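Local coordinates for phosphate-binding protein PstS 2 (PDB 4H1X) that probably binds inorganic phosphate outside the cell membrane as the solute-binding component of the PstSACB ABC transporter for phosphate import, at residues R92-L96 and D97-P101; Q119-I122 and S123-S127; T189-G192 and S193-I197; V234-N237 and N238-A242; V245-A248 and E249-D252. All coordinates share one frame; numbering follows the deposited sequence. Where two conformers were deposited one is given.

Contact 1: residues R92-L96 and D97-P101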
loop_
_atom_site.group_PDB
_atom_site.type_symbol
_atom_site.label_atom_id
_atom_site.label_comp_id
_atom_site.label_asym_id
_atom_site.label_seq_id
_atom_site.Cartn_x
_atom_site.Cartn_y
_atom_site.Cartn_z
ATOM N N ARG A 92 -8.903 -9.979 -5.017
ATOM C CA ARG A 92 -8.743 -10.443 -3.645
ATOM C C ARG A 92 -8.035 -11.783 -3.649
ATOM O O ARG A 92 -7.009 -11.923 -2.993
ATOM C CB ARG A 92 -10.145 -10.580 -3.014
ATOM C CG ARG A 92 -10.210 -11.088 -1.584
ATOM C CD ARG A 92 -11.600 -10.870 -0.968
ATOM N NE ARG A 92 -12.687 -11.181 -1.901
ATOM C CZ ARG A 92 -13.493 -10.277 -2.453
ATOM N NH1 ARG A 92 -13.388 -8.995 -2.124
ATOM N NH2 ARG A 92 -14.431 -10.653 -3.311
ATOM N N ASP A 93 -8.546 -12.746 -4.438
ATOM C CA ASP A 93 -8.019 -14.101 -4.507
ATOM C C ASP A 93 -6.560 -14.201 -4.998
ATOM O O ASP A 93 -5.790 -14.961 -4.408
ATOM C CB ASP A 93 -8.936 -14.964 -5.385
ATOM C CG ASP A 93 -10.275 -15.300 -4.733
ATOM O OD1 ASP A 93 -10.423 -15.061 -3.501
ATOM O OD2 ASP A 93 -11.155 -15.829 -5.435
ATOM N N THR A 94 -6.172 -13.460 -6.055
ATOM C CA THR A 94 -4.813 -13.567 -6.616
ATOM C C THR A 94 -3.802 -12.761 -5.802
ATOM O O THR A 94 -2.596 -13.082 -5.830
ATOM C CB THR A 94 -4.776 -13.188 -8.098
ATOM O OG1 THR A 94 -5.292 -11.868 -8.262
ATOM C CG2 THR A 94 -5.569 -14.192 -8.979
ATOM N N VAL A 95 -4.286 -11.750 -5.043
ATOM C CA VAL A 95 -3.388 -11.021 -4.159
ATOM C C VAL A 95 -3.103 -11.936 -2.959
ATOM O O VAL A 95 -1.940 -12.136 -2.613
ATOM C CB VAL A 95 -3.952 -9.651 -3.719
ATOM C CG1 VAL A 95 -3.101 -9.039 -2.579
ATOM C CG2 VAL A 95 -4.027 -8.684 -4.908
ATOM N N LEU A 96 -4.179 -12.509 -2.359
ATOM C CA LEU A 96 -4.090 -13.414 -1.207
ATOM C C LEU A 96 -3.172 -14.618 -1.461
ATOM O O LEU A 96 -2.282 -14.882 -0.654
ATOM C CB LEU A 96 -5.488 -13.919 -0.810
ATOM C CG LEU A 96 -6.277 -13.017 0.134
ATOM C CD1 LEU A 96 -7.707 -13.521 0.293
ATOM C CD2 LEU A 96 -5.591 -12.918 1.491
ATOM N N ASP A 97 -3.349 -15.314 -2.592
ATOM C CA ASP A 97 -2.535 -16.493 -2.879
ATOM C C ASP A 97 -1.137 -16.151 -3.477
ATOM O O ASP A 97 -0.397 -17.069 -3.819
ATOM C CB ASP A 97 -3.299 -17.500 -3.766
ATOM C CG ASP A 97 -3.577 -17.085 -5.198
ATOM O OD1 ASP A 97 -2.982 -16.088 -5.655
ATOM O OD2 ASP A 97 -4.398 -17.753 -5.858
ATOM N N GLY A 98 -0.798 -14.863 -3.591
ATOM C CA GLY A 98 0.496 -14.418 -4.112
ATOM C C GLY A 98 0.731 -14.547 -5.610
ATOM O O GLY A 98 1.857 -14.317 -6.073
ATOM N N GLU A 99 -0.307 -14.920 -6.394
ATOM C CA GLU A 99 -0.167 -15.010 -7.853
ATOM C C GLU A 99 0.022 -13.628 -8.474
ATOM O O GLU A 99 0.746 -13.489 -9.465
ATOM C CB GLU A 99 -1.406 -15.641 -8.480
ATOM C CG GLU A 99 -1.507 -17.152 -8.431
ATOM C CD GLU A 99 -2.706 -17.589 -9.249
ATOM O OE1 GLU A 99 -3.817 -17.662 -8.674
ATOM O OE2 GLU A 99 -2.561 -17.719 -10.488
ATOM N N TYR A 100 -0.680 -12.623 -7.932
ATOM C CA TYR A 100 -0.619 -11.251 -8.443
ATOM C C TYR A 100 0.592 -10.536 -7.809
ATOM O O TYR A 100 0.648 -10.390 -6.593
ATOM C CB TYR A 100 -1.947 -10.526 -8.195
ATOM C CG TYR A 100 -1.973 -9.181 -8.870
ATOM C CD1 TYR A 100 -2.181 -9.074 -10.243
ATOM C CD2 TYR A 100 -1.754 -8.012 -8.144
ATOM C CE1 TYR A 100 -2.186 -7.833 -10.878
ATOM C CE2 TYR A 100 -1.785 -6.765 -8.761
ATOM C CZ TYR A 100 -1.990 -6.678 -10.131
ATOM O OH TYR A 100 -2.025 -5.441 -10.731
ATOM N N PRO A 101 1.596 -10.135 -8.617
ATOM C CA PRO A 101 2.858 -9.627 -8.046
ATOM C C PRO A 101 2.915 -8.162 -7.587
ATOM O O PRO A 101 3.782 -7.852 -6.758
ATOM C CB PRO A 101 3.858 -9.859 -9.180
ATOM C CG PRO A 101 3.055 -9.719 -10.410
ATOM C CD PRO A 101 1.682 -10.250 -10.092
#
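With chi1 at 69°, the carboxylate of Asp97 sits between its own backbone N and carbonyl carbon and folds back on Thr94. Tyr100 has CG anti to its amide nitrogen (chi1 -172°), which sends the ring past Val95. Both groups take part in the exit from helix 92-96. Asp97 OD1 accepts from Glu99 N over 3.0 Å, met on the anti side of the carboxylate and 31° out of its plane, and so closes an Asx turn around Gly98, whose positive phi takes the chain out of helical conformation. The backbone completes the turn: Asp97 N still donates to Asp93 O (3.1 Å), while Tyr100 N reaches back to Thr94 O (2.9 Å) from above the carbonyl plane. Beyond that bond Tyr100 CB leans on Thr94 OG1 at 3.6 Å, and CD2 of the tyrosine ring meets Val95 CG2 at 4.0 Å, the two side chains slanting across each other. Thr94 OG1 bonds to Lys89 O just before the helix, and Tyr100 OH to Ile232 O of strand 223-236. Acceptors, by contrast, gather at the turn. Asp97 OD1 lies 3.0 Å from Thr94 O, and Asp97 OD2 only 2.9 Å from Glu99 OE1. So close a pair of carboxylates might raise the pKa of one of them, although both are exposed to solvent; a shared proton is no more than a possibility.

Contact 2: residues Q119-I122 and S123-S127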
loop_
_atom_site.group_PDB
_atom_site.type_symbol
_atom_site.label_atom_id
_atom_site.label_comp_id
_atom_site.label_asym_id
_atom_site.label_seq_id
_atom_site.Cartn_x
_atom_site.Cartn_y
_atom_site.Cartn_z
ATOM N N GLN A 119 -1.209 -3.597 23.308
ATOM C CA GLN A 119 -1.653 -4.991 23.087
ATOM C C GLN A 119 -3.184 -5.071 22.911
ATOM O O GLN A 119 -3.666 -5.824 22.060
ATOM C CB GLN A 119 -1.218 -5.884 24.262
ATOM C CG GLN A 119 0.310 -6.092 24.304
ATOM C CD GLN A 119 0.735 -6.911 25.493
ATOM O OE1 GLN A 119 1.518 -6.461 26.359
ATOM N NE2 GLN A 119 0.186 -8.094 25.599
ATOM N N ASP A 120 -3.947 -4.256 23.672
ATOM C CA ASP A 120 -5.412 -4.244 23.529
ATOM C C ASP A 120 -5.793 -3.679 22.142
ATOM O O ASP A 120 -6.714 -4.183 21.493
ATOM C CB ASP A 120 -6.066 -3.434 24.648
ATOM C CG ASP A 120 -7.579 -3.559 24.634
ATOM O OD1 ASP A 120 -8.085 -4.665 24.924
ATOM O OD2 ASP A 120 -8.245 -2.605 24.189
ATOM N N PHE A 121 -5.073 -2.641 21.696
ATOM C CA PHE A 121 -5.305 -2.053 20.370
ATOM C C PHE A 121 -4.996 -3.100 19.262
ATOM O O PHE A 121 -5.791 -3.236 18.323
ATOM C CB PHE A 121 -4.479 -0.780 20.182
ATOM C CG PHE A 121 -4.707 -0.058 18.868
ATOM C CD1 PHE A 121 -5.995 0.162 18.387
ATOM C CD2 PHE A 121 -3.636 0.394 18.112
ATOM C CE1 PHE A 121 -6.203 0.868 17.187
ATOM C CE2 PHE A 121 -3.848 1.097 16.915
ATOM C CZ PHE A 121 -5.127 1.298 16.449
ATOM N N ILE A 122 -3.888 -3.875 19.397
ATOM C CA ILE A 122 -3.513 -4.952 18.457
ATOM C C ILE A 122 -4.640 -5.994 18.418
ATOM O O ILE A 122 -4.996 -6.489 17.351
ATOM C CB ILE A 122 -2.137 -5.606 18.844
ATOM C CG1 ILE A 122 -0.948 -4.619 18.755
ATOM C CG2 ILE A 122 -1.852 -6.914 18.084
ATOM C CD1 ILE A 122 -0.767 -3.871 17.496
ATOM N N SER A 123 -5.197 -6.339 19.611
ATOM C CA SER A 123 -6.292 -7.321 19.708
ATOM C C SER A 123 -7.495 -6.816 18.906
ATOM O O SER A 123 -8.128 -7.580 18.176
ATOM C CB SER A 123 -6.663 -7.590 21.164
ATOM O OG SER A 123 -5.569 -8.167 21.864
ATOM N N PHE A 124 -7.784 -5.513 19.013
ATOM C CA PHE A 124 -8.893 -4.903 18.251
ATOM C C PHE A 124 -8.613 -5.022 16.750
ATOM O O PHE A 124 -9.491 -5.393 15.993
ATOM C CB PHE A 124 -9.050 -3.420 18.632
ATOM C CG PHE A 124 -10.125 -2.758 17.788
ATOM C CD1 PHE A 124 -11.478 -2.962 18.067
ATOM C CD2 PHE A 124 -9.788 -2.037 16.642
ATOM C CE1 PHE A 124 -12.467 -2.386 17.277
ATOM C CE2 PHE A 124 -10.787 -1.504 15.816
ATOM C CZ PHE A 124 -12.120 -1.681 16.142
ATOM N N ILE A 125 -7.394 -4.697 16.322
ATOM C CA ILE A 125 -7.020 -4.787 14.905
ATOM C C ILE A 125 -7.183 -6.238 14.392
ATOM O O ILE A 125 -7.633 -6.445 13.254
ATOM C CB ILE A 125 -5.583 -4.285 14.697
ATOM C CG1 ILE A 125 -5.478 -2.754 14.952
ATOM C CG2 ILE A 125 -5.093 -4.638 13.260
ATOM C CD1 ILE A 125 -3.970 -2.209 15.001
ATOM N N HIS A 126 -6.858 -7.216 15.234
ATOM C CA HIS A 126 -6.960 -8.646 14.894
ATOM C C HIS A 126 -8.396 -9.159 14.904
ATOM O O HIS A 126 -8.675 -10.180 14.285
ATOM C CB HIS A 126 -6.096 -9.478 15.865
ATOM C CG HIS A 126 -4.636 -9.376 15.554
ATOM N ND1 HIS A 126 -3.666 -9.710 16.487
ATOM C CD2 HIS A 126 -4.026 -8.949 14.423
ATOM C CE1 HIS A 126 -2.506 -9.541 15.871
ATOM N NE2 HIS A 126 -2.675 -9.075 14.633
ATOM N N SER A 127 -9.301 -8.459 15.577
ATOM C CA SER A 127 -10.690 -8.911 15.753
ATOM C C SER A 127 -11.514 -8.893 14.469
ATOM O O SER A 127 -11.119 -8.259 13.484
ATOM C CB SER A 127 -11.393 -8.037 16.783
ATOM O OG SER A 127 -11.692 -6.751 16.269
#
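Gln119 O is approached twice by Ser123: its backbone N donates at 2.9 Å, and its OG donates at 3.0 Å, a bond that holds for the given one of two conformers alone and is therefore less certain. The two donors arrive from opposite faces of the carbonyl plane, so the hydroxyl would add to the helical bond without displacing it. Chi1 of -63° places OG beside the serine's own nitrogen, within reach of the preceding turn. One turn on, a double grip ends helix 116-126: Phe124 O accepts from both Ser127 N (3.1 Å) and Ser127 OG (2.6 Å), and the same hydroxyl caps Gly130 N in the next helix. Between these ends lie an apolar contact and a carbonyl-imidazole contact. Ile125 CD1 lies over one face of the Phe121 ring, 4.0 Å from its centroid and 18° off the normal, a CH-pi contact displaced toward the rim. Ile122 O, which accepts from His126 N at 2.9 Å, also sits over one face of the imidazole, 3.4 Å from His126 CG. The helix turns its aromatic side to the protein interior, where Phe121 meets Tyr177 and Phe124 meets Tyr149, both edge-to-face. The hydroxyls of these two tyrosines converge on Asp120 OD2, and His126 NE2 bonds to Asp225 OD2. Every helical carbonyl from Gln119 to Ile122 thus has its backbone donor, while two tyrosine hydroxyls would help to stabilise the buried Asp120 as a carboxylate. The Asp225 partner would likewise tend to favour a positively charged His126.

Contact 3: residues T189-G192 and S193-I197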
loop_
_atom_site.group_PDB
_atom_site.type_symbol
_atom_site.label_atom_id
_atom_site.label_comp_id
_atom_site.label_asym_id
_atom_site.label_seq_id
_atom_site.Cartn_x
_atom_site.Cartn_y
_atom_site.Cartn_z
ATOM N N THR A 189 1.830 9.302 13.731
ATOM C CA THR A 189 2.853 10.115 13.099
ATOM C C THR A 189 3.263 9.489 11.790
ATOM O O THR A 189 3.716 8.336 11.773
ATOM C CB THR A 189 4.051 10.288 14.037
ATOM O OG1 THR A 189 3.619 10.937 15.230
ATOM C CG2 THR A 189 5.184 11.085 13.389
ATOM N N SER A 190 3.106 10.246 10.699
ATOM C CA SER A 190 3.510 9.815 9.372
ATOM C C SER A 190 4.898 10.354 9.075
ATOM O O SER A 190 5.109 11.566 9.137
ATOM C CB SER A 190 2.538 10.342 8.318
ATOM O OG SER A 190 1.226 9.882 8.558
ATOM N N ASN A 191 5.839 9.469 8.771
ATOM C CA ASN A 191 7.183 9.896 8.373
ATOM C C ASN A 191 7.712 8.906 7.315
ATOM O O ASN A 191 7.808 9.263 6.137
ATOM C CB ASN A 191 8.119 10.112 9.575
ATOM C CG ASN A 191 8.020 9.114 10.711
ATOM O OD1 ASN A 191 7.654 7.947 10.526
ATOM N ND2 ASN A 191 8.388 9.549 11.901
ATOM N N GLY A 192 7.935 7.664 7.715
ATOM C CA GLY A 192 8.415 6.617 6.814
ATOM C C GLY A 192 8.631 5.335 7.564
ATOM O O GLY A 192 8.692 5.352 8.798
ATOM N N SER A 193 8.716 4.216 6.831
ATOM C CA SER A 193 8.865 2.893 7.446
ATOM C C SER A 193 10.122 2.818 8.351
ATOM O O SER A 193 10.019 2.351 9.497
ATOM C CB SER A 193 8.913 1.805 6.368
ATOM O OG SER A 193 7.688 1.714 5.647
ATOM N N SER A 194 11.281 3.299 7.854
ATOM C CA SER A 194 12.530 3.255 8.611
ATOM C C SER A 194 12.399 4.020 9.922
ATOM O O SER A 194 12.805 3.495 10.968
ATOM C CB SER A 194 13.690 3.802 7.780
ATOM O OG SER A 194 13.962 2.892 6.725
ATOM N N ALA A 195 11.762 5.224 9.887
ATOM C CA ALA A 195 11.563 6.046 11.094
ATOM C C ALA A 195 10.614 5.369 12.104
ATOM O O ALA A 195 10.861 5.445 13.300
ATOM C CB ALA A 195 11.051 7.434 10.729
ATOM N N GLY A 196 9.621 4.633 11.611
ATOM C CA GLY A 196 8.699 3.873 12.455
ATOM C C GLY A 196 9.411 2.739 13.190
ATOM O O GLY A 196 9.214 2.541 14.396
ATOM N N ILE A 197 10.241 1.970 12.460
ATOM C CA ILE A 197 11.014 0.867 13.071
ATOM C C ILE A 197 11.928 1.434 14.176
ATOM O O ILE A 197 11.956 0.912 15.298
ATOM C CB ILE A 197 11.836 0.119 11.971
ATOM C CG1 ILE A 197 10.888 -0.633 11.031
ATOM C CG2 ILE A 197 12.875 -0.835 12.601
ATOM C CD1 ILE A 197 11.490 -1.010 9.691
#
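The amide of Asn191 lies flat against the methyl of Ala195, which covers one of its faces almost centrally: Ala195 CB is 3.4 Å from Asn191 OD1, 3.5 Å from CG and 3.6 Å from ND2 of the same amide. Near-equal distances to all three atoms are what a methyl group above a planar group gives, and the contact is one of van der Waals packing. OD1 is meanwhile used close to the amide plane, where Gly192 N donates to it over 2.8 Å, tilted 16° from that plane. A chi1 of 40° folds the amide back over its own backbone and brings OD1 to the very next nitrogen; the bond, though bent at the oxygen, helps to set the amide's rotation and to present its face to the helix. Gly192 is the N-cap residue. Its fully extended backbone carries the chain from the strand into the first helical turn, where Gly196 N donates to Gly192 O at 3.0 Å, in the carbonyl plane. The next bond of the series, Ile197 N to Ser193 O, is also 3.0 Å long. A second polar tie comes from Ser193, whose OG bonds to Ser211 N. The whole is a strand-turn-helix junction. Strand 183-190 runs parallel to strand 155-162; Thr189 makes backbone bonds to Val160 and Gly162, and Asn191 to Gly162. Helix 193-202 then turns off and packs Ser193 and Ile197 on Val210 of strand 207-210, while Ser194 and Ile197 touch Glu218 of helix 216-219.

Contact 4: residues V234-N237 and N238-A242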
loop_
_atom_site.group_PDB
_atom_site.type_symbol
_atom_site.label_atom_id
_atom_site.label_comp_id
_atom_site.label_asym_id
_atom_site.label_seq_id
_atom_site.Cartn_x
_atom_site.Cartn_y
_atom_site.Cartn_z
ATOM N N VAL A 234 -2.741 -1.740 -12.561
ATOM C CA VAL A 234 -2.231 -0.979 -13.707
ATOM C C VAL A 234 -3.426 -0.792 -14.601
ATOM O O VAL A 234 -4.024 -1.790 -15.046
ATOM C CB VAL A 234 -1.047 -1.672 -14.415
ATOM C CG1 VAL A 234 -0.615 -0.857 -15.631
ATOM C CG2 VAL A 234 0.123 -1.856 -13.455
ATOM N N VAL A 235 -3.806 0.452 -14.843
ATOM C CA VAL A 235 -5.056 0.719 -15.528
ATOM C C VAL A 235 -4.848 1.462 -16.856
ATOM O O VAL A 235 -3.973 2.328 -16.977
ATOM C CB VAL A 235 -6.051 1.497 -14.607
ATOM C CG1 VAL A 235 -6.571 0.607 -13.470
ATOM C CG2 VAL A 235 -5.437 2.794 -14.037
ATOM N N VAL A 236 -5.686 1.118 -17.823
ATOM C CA VAL A 236 -5.732 1.697 -19.162
ATOM C C VAL A 236 -7.168 2.159 -19.450
ATOM O O VAL A 236 -8.088 1.851 -18.690
ATOM C CB VAL A 236 -5.222 0.706 -20.255
ATOM C CG1 VAL A 236 -3.760 0.322 -20.024
ATOM C CG2 VAL A 236 -6.119 -0.536 -20.357
ATOM N N ASN A 237 -7.348 2.894 -20.546
ATOM C CA ASN A 237 -8.664 3.350 -20.950
ATOM C C ASN A 237 -9.478 2.147 -21.427
ATOM O O ASN A 237 -8.902 1.198 -21.955
ATOM C CB ASN A 237 -8.510 4.382 -22.061
ATOM C CG ASN A 237 -9.788 5.105 -22.381
ATOM O OD1 ASN A 237 -10.622 4.629 -23.147
ATOM N ND2 ASN A 237 -9.950 6.285 -21.817
ATOM N N ASN A 238 -10.789 2.159 -21.206
ATOM C CA ASN A 238 -11.678 1.071 -21.659
ATOM C C ASN A 238 -11.623 0.847 -23.192
ATOM O O ASN A 238 -11.903 -0.259 -23.652
ATOM C CB ASN A 238 -13.111 1.348 -21.218
ATOM C CG ASN A 238 -13.376 0.913 -19.817
ATOM O OD1 ASN A 238 -12.960 -0.181 -19.398
ATOM N ND2 ASN A 238 -14.071 1.758 -19.063
ATOM N N ASP A 239 -11.250 1.881 -23.967
ATOM C CA ASP A 239 -11.084 1.823 -25.434
ATOM C C ASP A 239 -9.857 0.997 -25.869
ATOM O O ASP A 239 -9.755 0.604 -27.047
ATOM C CB ASP A 239 -10.900 3.244 -25.987
ATOM C CG ASP A 239 -12.153 4.092 -26.104
ATOM O OD1 ASP A 239 -13.221 3.645 -25.637
ATOM O OD2 ASP A 239 -12.054 5.213 -26.642
ATOM N N ASN A 240 -8.872 0.844 -24.949
ATOM C CA ASN A 240 -7.624 0.123 -25.206
ATOM C C ASN A 240 -7.877 -1.385 -25.323
ATOM O O ASN A 240 -8.347 -2.006 -24.363
ATOM C CB ASN A 240 -6.601 0.402 -24.089
ATOM C CG ASN A 240 -5.176 0.117 -24.497
ATOM O OD1 ASN A 240 -4.895 -0.828 -25.247
ATOM N ND2 ASN A 240 -4.241 0.909 -23.995
ATOM N N LYS A 241 -7.553 -1.957 -26.492
ATOM C CA LYS A 241 -7.713 -3.386 -26.796
ATOM C C LYS A 241 -6.700 -4.256 -26.014
ATOM O O LYS A 241 -6.980 -5.431 -25.815
ATOM C CB LYS A 241 -7.640 -3.668 -28.314
ATOM C CG LYS A 241 -6.245 -3.652 -28.940
ATOM C CD LYS A 241 -6.248 -4.289 -30.337
ATOM C CE LYS A 241 -4.860 -4.430 -30.918
ATOM N NZ LYS A 241 -4.892 -4.962 -32.311
ATOM N N ALA A 242 -5.567 -3.684 -25.548
ATOM C CA ALA A 242 -4.572 -4.418 -24.731
ATOM C C ALA A 242 -5.211 -4.901 -23.419
ATOM O O ALA A 242 -6.006 -4.169 -22.830
ATOM C CB ALA A 242 -3.377 -3.530 -24.419
HETATM O O HOH W 1 -5.166 3.295 -22.566
#
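Asn237 supplies both acceptors that close the turn into residues 238-242. Its OD1 takes Asp239 N at 2.9 Å in a fairly straight bond (164° at the hydrogen), and its backbone O takes Asn240 N at 3.0 Å, the closing bond of a type I beta turn. CG stands anti to the backbone N (chi1 -169°), which swings the amide over the start of the turn. On the inner side Asn240 crosses Val236 at about a right angle, with CB 3.9 Å from Val236 CG2. A water bridges the two arms, accepting from Asn237 N at 3.0 Å and from Asn240 ND2 at 2.9 Å. The other end of that amide, OD1, accepts from Ala242 N over 2.9 Å, an Asx turn that shares Asn240 with the beta turn. Farther out, Asn237 ND2 is held by Val61 O and Asn238 ND2 by Lys78 O, while Lys81 NZ bonds to both Asn240 O and Ala242 O. Asn237 and Asn240 thus use both ends of their amides, oxygen for the local backbone and nitrogen for a carbonyl or a water. Such bonding orients each amide and satisfies polar groups of the two buried asparagines, beneath an exposed tip at Asn238 and Asp239.

Contact 5: residues V245-A248 and E249-D252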
loop_
_atom_site.group_PDB
_atom_site.type_symbol
_atom_site.label_atom_id
_atom_site.label_comp_id
_atom_site.label_asym_id
_atom_site.label_seq_id
_atom_site.Cartn_x
_atom_site.Cartn_y
_atom_site.Cartn_z
ATOM N N VAL A 245 0.052 -7.370 -19.770
ATOM C CA VAL A 245 1.452 -6.989 -19.938
ATOM C C VAL A 245 2.301 -7.895 -19.097
ATOM O O VAL A 245 1.879 -8.307 -18.019
ATOM C CB VAL A 245 1.767 -5.488 -19.625
ATOM C CG1 VAL A 245 1.288 -4.577 -20.748
ATOM C CG2 VAL A 245 1.202 -5.046 -18.274
ATOM N N SER A 246 3.520 -8.185 -19.560
ATOM C CA SER A 246 4.477 -8.897 -18.721
ATOM C C SER A 246 5.089 -7.888 -17.735
ATOM O O SER A 246 4.959 -6.673 -17.958
ATOM C CB SER A 246 5.578 -9.516 -19.589
ATOM O OG SER A 246 6.294 -8.517 -20.309
HETATM N N MSE A 247 5.780 -8.367 -16.678
HETATM C CA MSE A 247 6.453 -7.466 -15.740
HETATM C C MSE A 247 7.564 -6.707 -16.480
HETATM O O MSE A 247 7.770 -5.540 -16.192
HETATM C CB MSE A 247 7.004 -8.206 -14.509
HETATM C CG MSE A 247 5.942 -8.545 -13.457
HETATM SE SE MSE A 247 5.402 -7.101 -12.233
HETATM C CE MSE A 247 7.102 -6.833 -11.263
ATOM N N ALA A 248 8.235 -7.346 -17.480
ATOM C CA ALA A 248 9.273 -6.695 -18.297
ATOM C C ALA A 248 8.683 -5.541 -19.079
ATOM O O ALA A 248 9.247 -4.444 -19.065
ATOM C CB ALA A 248 9.903 -7.689 -19.267
ATOM N N GLU A 249 7.540 -5.788 -19.758
ATOM C CA GLU A 249 6.851 -4.769 -20.539
ATOM C C GLU A 249 6.417 -3.651 -19.631
ATOM O O GLU A 249 6.587 -2.498 -19.997
ATOM C CB GLU A 249 5.625 -5.340 -21.246
ATOM C CG GLU A 249 5.924 -6.004 -22.574
ATOM C CD GLU A 249 4.729 -6.663 -23.233
ATOM O OE1 GLU A 249 3.795 -7.093 -22.516
ATOM O OE2 GLU A 249 4.738 -6.762 -24.480
ATOM N N LEU A 250 5.878 -3.998 -18.434
ATOM C CA LEU A 250 5.410 -3.013 -17.464
ATOM C C LEU A 250 6.519 -2.027 -17.107
ATOM O O LEU A 250 6.305 -0.809 -17.173
ATOM C CB LEU A 250 4.869 -3.691 -16.181
ATOM C CG LEU A 250 4.177 -2.757 -15.177
ATOM C CD1 LEU A 250 3.023 -1.966 -15.845
ATOM C CD2 LEU A 250 3.674 -3.539 -13.976
ATOM N N ALA A 251 7.701 -2.552 -16.750
ATOM C CA ALA A 251 8.834 -1.700 -16.402
ATOM C C ALA A 251 9.301 -0.891 -17.627
ATOM O O ALA A 251 9.580 0.301 -17.487
ATOM C CB ALA A 251 9.967 -2.526 -15.831
ATOM N N ASP A 252 9.291 -1.513 -18.839
ATOM C CA ASP A 252 9.643 -0.849 -20.101
ATOM C C ASP A 252 8.720 0.347 -20.383
ATOM O O ASP A 252 9.194 1.413 -20.786
ATOM C CB ASP A 252 9.574 -1.832 -21.270
ATOM C CG ASP A 252 10.765 -2.762 -21.403
ATOM O OD1 ASP A 252 11.681 -2.690 -20.542
ATOM O OD2 ASP A 252 10.782 -3.571 -22.370
#
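Two reciprocal bonds join Ser246 and Glu249. Glu249 N donates to Ser246 OG at 3.1 Å, and Ser246 N donates to Glu249 OE1 at 3.2 Å, reaching the anti side of the carboxylate. Chi1 of 61° tucks the serine hydroxyl between its own N and carbonyl carbon, pointing it into the first turn, and the extended glutamate chain brings OE1 back to Ser246 N. On the way OE1 passes 3.9 Å from Val245 CB, the two side chains running aslant. Backbone bonds then carry the helix forward: Leu250 N to Ser246 O (2.9 Å), Ala251 N to Met247 O (3.0 Å) and Asp252 N to Ala248 O (2.9 Å). Apolar contacts are Val245 CG2 to Leu250 CD1 and, in the given conformer of the selenomethionine Met247, SE to Leu250 CD2, both 4.3 Å. Leu250 continues onto Phe26 and Thr30 of helix 21-30, while Val245 is backbone-bonded to Glu84 of strand 81-85 and to Asp86 just after it. Met247 N, in the first turn, is taken by Asp86 OD1, a further acceptor at a helix start where amides lack carbonyl partners. Serine at the N-cap and glutamate three residues later, each bonding the other's backbone N, form the classic capping box that here opens helix 247-254.

Contacts 1, 4 and 5 form a connected group. Contact 1 reaches contact 4 through Tyr100 OH, 4.2 Å from Val234 N, and contacts 4 and 5 pack directly, Val234 CG2 lying 3.8 Å from Leu250 CD1. A less certain link joins contacts 1 and 5, where Pro101 CG is 4.0 Å from SE of the selenomethionine Met247 in the given one of two conformers. Contacts 2 and 3 stand apart, their centres about 20 Å from each other and nearest atoms about 10 Å apart. Centres of contacts 2 and 4 are about 41 Å apart, across the middle of the chain. This division is consistent with the two-lobed build of periplasmic binding proteins, whose ligand is held in the cleft between lobes.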